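PDB 2FVG: endoglucanase from Thermotoga maritima, which is probably a metal-dependent aminopeptidase of the M42 family, removing residues from peptide N-termini with the help of two divalent metal cations per subunit. Local coordinates for residues Q97-K102 with Y141-D146; P11-D16 with G145-F150; K55-A60 with Y190-V195. All coordinates share one frame; numbering follows the deposited sequence.

Contact 1 (Q97-K102 with Y141-D146); sequences QVKNLK and YVSIGD
Val98 pushes its CG1 methyl into the bend of the 141-146 loop, the tightly packed part of the contact. CG1 stands anti to the backbone N (chi1 177°), lying 3.5 Å from CB of Asp146 and 3.6 Å from CG2 of Val142. Leu101 continues the apolar patch: its CD2 comes 3.8 Å from CB of Tyr141, the two side chains crossing at about a right angle. Toward solvent the contact turns polar and looser. Lys99 brings NZ to 3.0 Å from OD2 of Asp146, a salt bridge whose hydrogen bond is weak. The same OD2 accepts the backbone N-H of Ser143 (N to OD2 2.8 Å) from above the carboxylate plane, so that Asp146 braces its own type II turn while pairing with the lysine. Replacing Asp146 by an alanine would probably leave the Lys99 ammonium without its charge mate and the Ser143 N-H without this acceptor. A water donates to O of Lys99 at 2.7 Å and more weakly to O of Tyr141. A type I' turn from Val98 to Leu101 links strands 95-98 and 101-107 in a hairpin. Val98 also meets Val148 of strand 147-150, Val142 leans on Ile72 of strand 66-72, and the Phe132 ring meets that of Tyr141 and is touched by Leu101, so the 141-146 loop packs against the hairpin's own antiparallel sheet.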
loop_
_atom_site.group_PDB
_atom_site.type_symbol
_atom_site.label_atom_id
_atom_site.label_comp_id
_atom_site.label_asym_id
_atom_site.label_seq_id
_atom_site.Cartn_x
_atom_site.Cartn_y
_atom_site.Cartn_z
ATOM N N GLN A 97 -10.472 -11.326 10.560
ATOM C CA GLN A 97 -9.662 -12.284 11.300
ATOM C C GLN A 97 -8.823 -11.629 12.375
ATOM O O GLN A 97 -8.425 -10.482 12.232
ATOM C CB GLN A 97 -8.736 -13.059 10.382
ATOM C CG GLN A 97 -7.559 -12.255 9.900
ATOM C CD GLN A 97 -6.296 -13.090 9.864
ATOM O OE1 GLN A 97 -5.387 -12.898 10.688
ATOM N NE2 GLN A 97 -6.252 -14.057 8.963
ATOM N N VAL A 98 -8.581 -12.362 13.464
ATOM C CA VAL A 98 -7.760 -11.881 14.571
ATOM C C VAL A 98 -6.854 -13.057 14.880
ATOM O O VAL A 98 -7.328 -14.155 15.170
ATOM C CB VAL A 98 -8.606 -11.475 15.803
ATOM C CG1 VAL A 98 -7.719 -11.032 16.984
ATOM C CG2 VAL A 98 -9.535 -10.353 15.455
ATOM N N LYS A 99 -5.552 -12.829 14.796
ATOM C CA LYS A 99 -4.554 -13.872 14.986
ATOM C C LYS A 99 -4.973 -15.199 14.359
ATOM O O LYS A 99 -5.067 -16.230 15.040
ATOM C CB LYS A 99 -4.145 -13.990 16.461
ATOM C CG LYS A 99 -3.383 -12.743 16.937
ATOM C CD LYS A 99 -2.935 -12.809 18.369
ATOM C CE LYS A 99 -4.112 -12.951 19.308
ATOM N NZ LYS A 99 -3.723 -12.819 20.749
ATOM N N ASN A 100 -5.243 -15.144 13.049
ATOM C CA ASN A 100 -5.595 -16.323 12.248
ATOM C C ASN A 100 -6.919 -17.017 12.594
ATOM O O ASN A 100 -7.185 -18.102 12.113
ATOM C CB ASN A 100 -4.447 -17.341 12.272
ATOM C CG ASN A 100 -3.172 -16.804 11.640
ATOM O OD1 ASN A 100 -3.218 -16.021 10.686
ATOM N ND2 ASN A 100 -2.024 -17.237 12.160
ATOM N N LEU A 101 -7.732 -16.383 13.434
ATOM C CA LEU A 101 -9.038 -16.895 13.808
ATOM C C LEU A 101 -10.073 -16.090 13.019
ATOM O O LEU A 101 -10.184 -14.888 13.210
ATOM C CB LEU A 101 -9.250 -16.719 15.317
ATOM C CG LEU A 101 -10.532 -17.270 15.923
ATOM C CD1 LEU A 101 -10.479 -18.786 15.960
ATOM C CD2 LEU A 101 -10.685 -16.730 17.313
ATOM N N LYS A 102 -10.820 -16.750 12.136
ATOM C CA LYS A 102 -11.828 -16.063 11.313
ATOM C C LYS A 102 -13.152 -15.756 12.036
ATOM O O LYS A 102 -13.631 -16.538 12.857
ATOM C CB LYS A 102 -12.062 -16.817 9.998
ATOM C CG LYS A 102 -10.808 -16.862 9.133
ATOM C CD LYS A 102 -11.061 -17.360 7.712
ATOM C CE LYS A 102 -9.723 -17.636 7.010
ATOM N N TYR A 141 -8.007 -17.275 22.746
ATOM C CA TYR A 141 -7.572 -16.963 21.372
ATOM C C TYR A 141 -7.394 -15.475 21.105
ATOM O O TYR A 141 -6.582 -15.074 20.263
ATOM C CB TYR A 141 -8.611 -17.462 20.354
ATOM C CG TYR A 141 -8.877 -18.950 20.335
ATOM C CD1 TYR A 141 -9.710 -19.543 21.284
ATOM C CD2 TYR A 141 -8.322 -19.763 19.350
ATOM C CE1 TYR A 141 -9.966 -20.908 21.253
ATOM C CE2 TYR A 141 -8.578 -21.131 19.315
ATOM C CZ TYR A 141 -9.396 -21.693 20.262
ATOM O OH TYR A 141 -9.646 -23.053 20.228
ATOM N N VAL A 142 -8.173 -14.672 21.822
ATOM C CA VAL A 142 -8.291 -13.250 21.561
ATOM C C VAL A 142 -8.057 -12.347 22.756
ATOM O O VAL A 142 -8.264 -12.764 23.890
ATOM C CB VAL A 142 -9.683 -13.000 20.882
ATOM C CG1 VAL A 142 -10.398 -11.761 21.397
ATOM C CG2 VAL A 142 -9.537 -13.005 19.356
ATOM N N SER A 143 -7.592 -11.118 22.508
ATOM C CA SER A 143 -7.378 -10.143 23.598
ATOM C C SER A 143 -7.616 -8.696 23.170
ATOM O O SER A 143 -7.386 -8.342 21.987
ATOM C CB SER A 143 -5.959 -10.253 24.182
ATOM O OG SER A 143 -5.668 -11.572 24.605
ATOM N N ILE A 144 -8.055 -7.870 24.135
ATOM C CA ILE A 144 -8.257 -6.430 23.926
ATOM C C ILE A 144 -6.957 -5.900 23.351
ATOM O O ILE A 144 -5.877 -6.204 23.862
ATOM C CB ILE A 144 -8.575 -5.645 25.242
ATOM C CG1 ILE A 144 -9.968 -5.972 25.787
ATOM C CG2 ILE A 144 -8.477 -4.113 25.031
ATOM C CD1 ILE A 144 -10.086 -7.296 26.507
ATOM N N GLY A 145 -7.053 -5.160 22.255
ATOM C CA GLY A 145 -5.871 -4.597 21.637
ATOM C C GLY A 145 -5.370 -5.318 20.415
ATOM O O GLY A 145 -4.504 -4.783 19.706
ATOM N N ASP A 146 -5.878 -6.530 20.161
ATOM C CA ASP A 146 -5.482 -7.268 18.968
ATOM C C ASP A 146 -6.013 -6.583 17.719
ATOM O O ASP A 146 -7.052 -5.929 17.749
ATOM C CB ASP A 146 -5.951 -8.733 18.995
ATOM C CG ASP A 146 -5.221 -9.586 20.048
ATOM O OD1 ASP A 146 -4.128 -9.186 20.534
ATOM O OD2 ASP A 146 -5.756 -10.675 20.396
HETATM O O HOH W 1 -5.623 -16.906 17.557
#

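Contact 2 (P11-D16 with G145-F150); sequences PGVSGD and GDYVSF
Asp16 lays its CB over one face of the Tyr147 ring, a CH-pi contact 3.7 Å from the ring centroid. Its CG, anti to the backbone N (chi1 -170°), lies 3.6 Å from CD2 of Tyr147. The carboxylate runs back toward the tyrosine's own CB, OD2 3.5 Å from it, and its plane is turned just 17° from that of the ring. Val13 divides its two methyls: CG1 rests 3.8 Å from CD1 of Tyr147, whereas CG2 touches O of Val148 and CB of Ser149. CB of Pro11 lies 3.2 Å from OG of Ser149. O of Ser14 approaches CE1 of Tyr147 at 3.4 Å, and Gly15 passes near the phenol oxygen, where a CB would collide with it.

Behind this shell, a type II turn from Val13 to Asp16, closed by Asp16 N to Val13 O at 2.8 Å, presents the two side chains to the tyrosine. Ser14 OG, in the turn, bonds OD2 of Asp63, while Gly12 N, just ahead of it, bonds OE2 of Glu64. Ser14 and His61, a predicted zinc ligand, have side chains about 8 Å apart. The contact thus joins the N-terminal loop of the catalytic part to the smaller beta domain, the two-part build of M42 peptidases.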
loop_
_atom_site.group_PDB
_atom_site.type_symbol
_atom_site.label_atom_id
_atom_site.label_comp_id
_atom_site.label_asym_id
_atom_site.label_seq_id
_atom_site.Cartn_x
_atom_site.Cartn_y
_atom_site.Cartn_z
ATOM N N PRO A 11 -2.420 -10.180 6.600
ATOM C CA PRO A 11 -2.883 -9.128 7.476
ATOM C C PRO A 11 -1.743 -8.182 7.877
ATOM O O PRO A 11 -0.633 -8.633 8.166
ATOM C CB PRO A 11 -3.406 -9.895 8.707
ATOM C CG PRO A 11 -2.679 -11.186 8.720
ATOM C CD PRO A 11 -2.091 -11.413 7.346
ATOM N N GLY A 12 -2.037 -6.885 7.896
ATOM C CA GLY A 12 -1.081 -5.834 8.280
ATOM C C GLY A 12 -1.777 -4.488 8.477
ATOM O O GLY A 12 -1.525 -3.505 7.773
ATOM N N VAL A 13 -2.657 -4.438 9.460
ATOM C CA VAL A 13 -3.385 -3.239 9.764
ATOM C C VAL A 13 -2.411 -2.207 10.312
ATOM O O VAL A 13 -1.381 -2.580 10.875
ATOM C CB VAL A 13 -4.491 -3.560 10.793
ATOM C CG1 VAL A 13 -5.227 -2.288 11.232
ATOM C CG2 VAL A 13 -5.464 -4.532 10.195
ATOM N N SER A 14 -2.724 -0.921 10.132
ATOM C CA SER A 14 -1.874 0.183 10.615
ATOM C C SER A 14 -1.529 -0.001 12.076
ATOM O O SER A 14 -2.416 -0.167 12.904
ATOM C CB SER A 14 -2.604 1.523 10.465
ATOM O OG SER A 14 -2.922 1.773 9.112
ATOM N N GLY A 15 -0.247 0.039 12.405
ATOM C CA GLY A 15 0.161 -0.155 13.810
ATOM C C GLY A 15 0.558 -1.603 14.057
ATOM O O GLY A 15 1.153 -1.924 15.074
ATOM N N ASP A 16 0.272 -2.476 13.095
ATOM C CA ASP A 16 0.556 -3.902 13.243
ATOM C C ASP A 16 1.109 -4.489 11.956
ATOM O O ASP A 16 0.648 -5.536 11.514
ATOM C CB ASP A 16 -0.743 -4.613 13.646
ATOM C CG ASP A 16 -0.535 -6.070 14.062
ATOM O OD1 ASP A 16 0.426 -6.378 14.801
ATOM O OD2 ASP A 16 -1.363 -6.916 13.654
ATOM N N GLY A 145 -7.053 -5.160 22.255
ATOM C CA GLY A 145 -5.871 -4.597 21.637
ATOM C C GLY A 145 -5.370 -5.318 20.415
ATOM O O GLY A 145 -4.504 -4.783 19.706
ATOM N N ASP A 146 -5.878 -6.530 20.161
ATOM C CA ASP A 146 -5.482 -7.268 18.968
ATOM C C ASP A 146 -6.013 -6.583 17.719
ATOM O O ASP A 146 -7.052 -5.929 17.749
ATOM C CB ASP A 146 -5.951 -8.733 18.995
ATOM C CG ASP A 146 -5.221 -9.586 20.048
ATOM O OD1 ASP A 146 -4.128 -9.186 20.534
ATOM O OD2 ASP A 146 -5.756 -10.675 20.396
ATOM N N TYR A 147 -5.290 -6.751 16.624
ATOM C CA TYR A 147 -5.673 -6.166 15.350
ATOM C C TYR A 147 -6.520 -7.125 14.516
ATOM O O TYR A 147 -6.217 -8.321 14.387
ATOM C CB TYR A 147 -4.439 -5.666 14.596
ATOM C CG TYR A 147 -3.861 -4.426 15.232
ATOM C CD1 TYR A 147 -4.255 -3.160 14.805
ATOM C CD2 TYR A 147 -2.949 -4.513 16.288
ATOM C CE1 TYR A 147 -3.749 -1.998 15.410
ATOM C CE2 TYR A 147 -2.433 -3.353 16.906
ATOM C CZ TYR A 147 -2.843 -2.102 16.459
ATOM O OH TYR A 147 -2.346 -0.958 17.041
ATOM N N VAL A 148 -7.589 -6.567 13.964
ATOM C CA VAL A 148 -8.566 -7.290 13.171
ATOM C C VAL A 148 -8.441 -6.864 11.725
ATOM O O VAL A 148 -8.517 -5.684 11.426
ATOM C CB VAL A 148 -9.989 -6.902 13.642
ATOM C CG1 VAL A 148 -11.042 -7.673 12.873
ATOM C CG2 VAL A 148 -10.140 -7.113 15.171
ATOM N N SER A 149 -8.220 -7.802 10.814
ATOM C CA SER A 149 -8.160 -7.405 9.418
ATOM C C SER A 149 -9.275 -8.086 8.631
ATOM O O SER A 149 -9.862 -9.067 9.095
ATOM C CB SER A 149 -6.792 -7.713 8.832
ATOM O OG SER A 149 -6.522 -9.086 8.886
ATOM N N PHE A 150 -9.596 -7.542 7.459
ATOM C CA PHE A 150 -10.566 -8.172 6.591
ATOM C C PHE A 150 -9.972 -9.454 6.048
ATOM O O PHE A 150 -8.745 -9.593 5.926
ATOM C CB PHE A 150 -10.928 -7.279 5.409
ATOM C CG PHE A 150 -11.713 -6.086 5.778
ATOM C CD1 PHE A 150 -13.082 -6.189 6.004
ATOM C CD2 PHE A 150 -11.104 -4.849 5.874
ATOM C CE1 PHE A 150 -13.838 -5.062 6.338
ATOM C CE2 PHE A 150 -11.837 -3.730 6.199
ATOM C CZ PHE A 150 -13.212 -3.837 6.440
#

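Contact 3 (K55-A60 with Y190-V195); sequences KLLVSA and YFVFTV
Leu57 and Val192 meet most closely among the side chains here: CD1 of the leucine bulges toward the valine and presses to within 3.2 Å of its CG2, shorter than a normal contact and so doubtful in detail. The leucine, its CG anti to the backbone N (chi1 168°), slants across toward the neighbouring strand. Beside them on the same face, Lys55 and Tyr190 run alongside one another, CG of the lysine sitting 3.8 Å from CE1 at the edge of the ring, near its plane; the lysine ammonium goes on to O of Leu211. Next along, the slight Ser59 stands beside the branched Val192, CB to CB 4.1 Å. Val58 and Phe191 share the other face, the isopropyl CB lying 4.2 Å from CD2 of the ring. There the small Ala60 side chain lets helix 166-180 approach with Asp168, while Leu175 of that helix packs on Val58 and Phe193. Between these two faces the strands 55-61 and 187-194 pair in parallel, their short segments crossing at -28°. Bonds alternate in direction, from Tyr190 N to Leu56 O at 2.8 Å on to Thr194 N to Ala60 O, also 2.8 Å. At that end Thr194 OG1 is hydrogen-bonded to ND1 of His61, a predicted zinc ligand. The largely apolar, hydrogen-bonded pairing ends at Thr194, consistent with a second-shell residue that helps to orient the histidine.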
loop_
_atom_site.group_PDB
_atom_site.type_symbol
_atom_site.label_atom_id
_atom_site.label_comp_id
_atom_site.label_asym_id
_atom_site.label_seq_id
_atom_site.Cartn_x
_atom_site.Cartn_y
_atom_site.Cartn_z
ATOM N N LYS A 55 20.997 10.855 -3.263
ATOM C CA LYS A 55 20.185 9.721 -2.889
ATOM C C LYS A 55 18.760 9.876 -3.416
ATOM O O LYS A 55 18.186 10.959 -3.349
ATOM C CB LYS A 55 20.193 9.607 -1.379
ATOM C CG LYS A 55 21.546 9.208 -0.807
ATOM C CD LYS A 55 21.731 9.630 0.625
ATOM C CE LYS A 55 21.947 11.147 0.702
ATOM N NZ LYS A 55 22.179 11.552 2.108
ATOM N N LEU A 56 18.210 8.798 -3.971
ATOM C CA LEU A 56 16.830 8.791 -4.424
ATOM C C LEU A 56 16.078 7.956 -3.414
ATOM O O LEU A 56 16.554 6.914 -2.991
ATOM C CB LEU A 56 16.699 8.155 -5.801
ATOM C CG LEU A 56 15.302 7.872 -6.384
ATOM C CD1 LEU A 56 14.515 9.125 -6.696
ATOM C CD2 LEU A 56 15.452 7.068 -7.660
ATOM N N LEU A 57 14.906 8.419 -3.027
ATOM C CA LEU A 57 14.050 7.670 -2.100
ATOM C C LEU A 57 12.794 7.199 -2.849
ATOM O O LEU A 57 12.120 8.003 -3.486
ATOM C CB LEU A 57 13.658 8.585 -0.950
ATOM C CG LEU A 57 12.557 8.181 0.036
ATOM C CD1 LEU A 57 12.927 6.959 0.800
ATOM C CD2 LEU A 57 12.297 9.328 1.007
ATOM N N VAL A 58 12.476 5.910 -2.788
ATOM C CA VAL A 58 11.275 5.385 -3.466
ATOM C C VAL A 58 10.462 4.698 -2.386
ATOM O O VAL A 58 10.962 3.781 -1.756
ATOM C CB VAL A 58 11.652 4.401 -4.600
ATOM C CG1 VAL A 58 10.395 3.848 -5.303
ATOM C CG2 VAL A 58 12.556 5.085 -5.620
ATOM N N SER A 59 9.222 5.119 -2.140
ATOM C CA SER A 59 8.494 4.476 -1.037
ATOM C C SER A 59 7.073 3.924 -1.306
ATOM O O SER A 59 6.386 4.372 -2.216
ATOM C CB SER A 59 8.469 5.410 0.178
ATOM O OG SER A 59 7.652 6.511 -0.086
ATOM N N ALA A 60 6.659 2.957 -0.478
ATOM C CA ALA A 60 5.314 2.376 -0.531
ATOM C C ALA A 60 4.871 2.096 0.911
ATOM O O ALA A 60 5.721 1.895 1.774
ATOM C CB ALA A 60 5.319 1.119 -1.362
ATOM N N TYR A 190 17.147 4.346 -2.008
ATOM C CA TYR A 190 16.531 3.691 -0.856
ATOM C C TYR A 190 15.092 3.301 -1.188
ATOM O O TYR A 190 14.299 4.135 -1.622
ATOM C CB TYR A 190 16.525 4.620 0.352
ATOM C CG TYR A 190 17.905 4.925 0.883
ATOM C CD1 TYR A 190 18.667 5.956 0.351
ATOM C CD2 TYR A 190 18.442 4.182 1.933
ATOM C CE1 TYR A 190 19.946 6.230 0.844
ATOM C CE2 TYR A 190 19.708 4.452 2.432
ATOM C CZ TYR A 190 20.457 5.472 1.883
ATOM O OH TYR A 190 21.728 5.722 2.382
ATOM N N PHE A 191 14.783 2.022 -1.044
ATOM C CA PHE A 191 13.426 1.532 -1.219
ATOM C C PHE A 191 12.862 1.447 0.186
ATOM O O PHE A 191 13.346 0.682 1.022
ATOM C CB PHE A 191 13.415 0.180 -1.932
ATOM C CG PHE A 191 13.869 0.263 -3.352
ATOM C CD1 PHE A 191 15.218 0.241 -3.668
ATOM C CD2 PHE A 191 12.939 0.412 -4.387
ATOM C CE1 PHE A 191 15.634 0.334 -4.997
ATOM C CE2 PHE A 191 13.344 0.494 -5.709
ATOM C CZ PHE A 191 14.688 0.457 -6.016
ATOM N N VAL A 192 11.855 2.257 0.466
ATOM C CA VAL A 192 11.298 2.298 1.816
ATOM C C VAL A 192 9.867 1.760 1.868
ATOM O O VAL A 192 9.041 2.117 1.037
ATOM C CB VAL A 192 11.428 3.730 2.416
ATOM C CG1 VAL A 192 10.912 3.774 3.879
ATOM C CG2 VAL A 192 12.905 4.160 2.398
ATOM N N PHE A 193 9.576 0.918 2.874
ATOM C CA PHE A 193 8.260 0.315 3.033
ATOM C C PHE A 193 7.814 0.848 4.387
ATOM O O PHE A 193 8.375 0.495 5.430
ATOM C CB PHE A 193 8.364 -1.210 2.986
ATOM C CG PHE A 193 8.978 -1.734 1.697
ATOM C CD1 PHE A 193 10.353 -1.776 1.530
ATOM C CD2 PHE A 193 8.155 -2.178 0.665
ATOM C CE1 PHE A 193 10.929 -2.251 0.277
ATOM C CE2 PHE A 193 8.712 -2.649 -0.583
ATOM C CZ PHE A 193 10.094 -2.682 -0.750
ATOM N N THR A 194 6.802 1.702 4.362
ATOM C CA THR A 194 6.469 2.466 5.539
ATOM C C THR A 194 5.359 1.891 6.390
ATOM O O THR A 194 4.578 1.035 5.966
ATOM C CB THR A 194 6.097 3.913 5.148
ATOM O OG1 THR A 194 4.858 3.907 4.435
ATOM C CG2 THR A 194 7.165 4.525 4.256
ATOM N N VAL A 195 5.257 2.438 7.589
ATOM C CA VAL A 195 4.290 1.998 8.539
ATOM C C VAL A 195 3.523 3.234 9.003
ATOM O O VAL A 195 3.944 4.349 8.726
ATOM C CB VAL A 195 5.032 1.392 9.770
ATOM C CG1 VAL A 195 5.821 0.165 9.380
ATOM C CG2 VAL A 195 5.951 2.440 10.472
#

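In the fold
Contacts 1 and 2 are neighbours, their centres 9 Å apart: both use Gly145 and Asp146, and both reach the antiparallel sheet in which strands 95-98 and 147-150 lie side by side. Contact 3 belongs to the large mixed sheet, its centre 22 Å from that of contact 2 and 30 Å from that of contact 1. Along the chain, contact 1 is nested within the loop closed by contact 3, as expected if the smaller beta domain is inserted into the catalytic one. Contacts 2 and 3 cross, their segments alternating in the order 11-16, 55-60, 145-150, 190-195. Contact 2 therefore ties the N-terminal region to the insertion, near the predicted metal site.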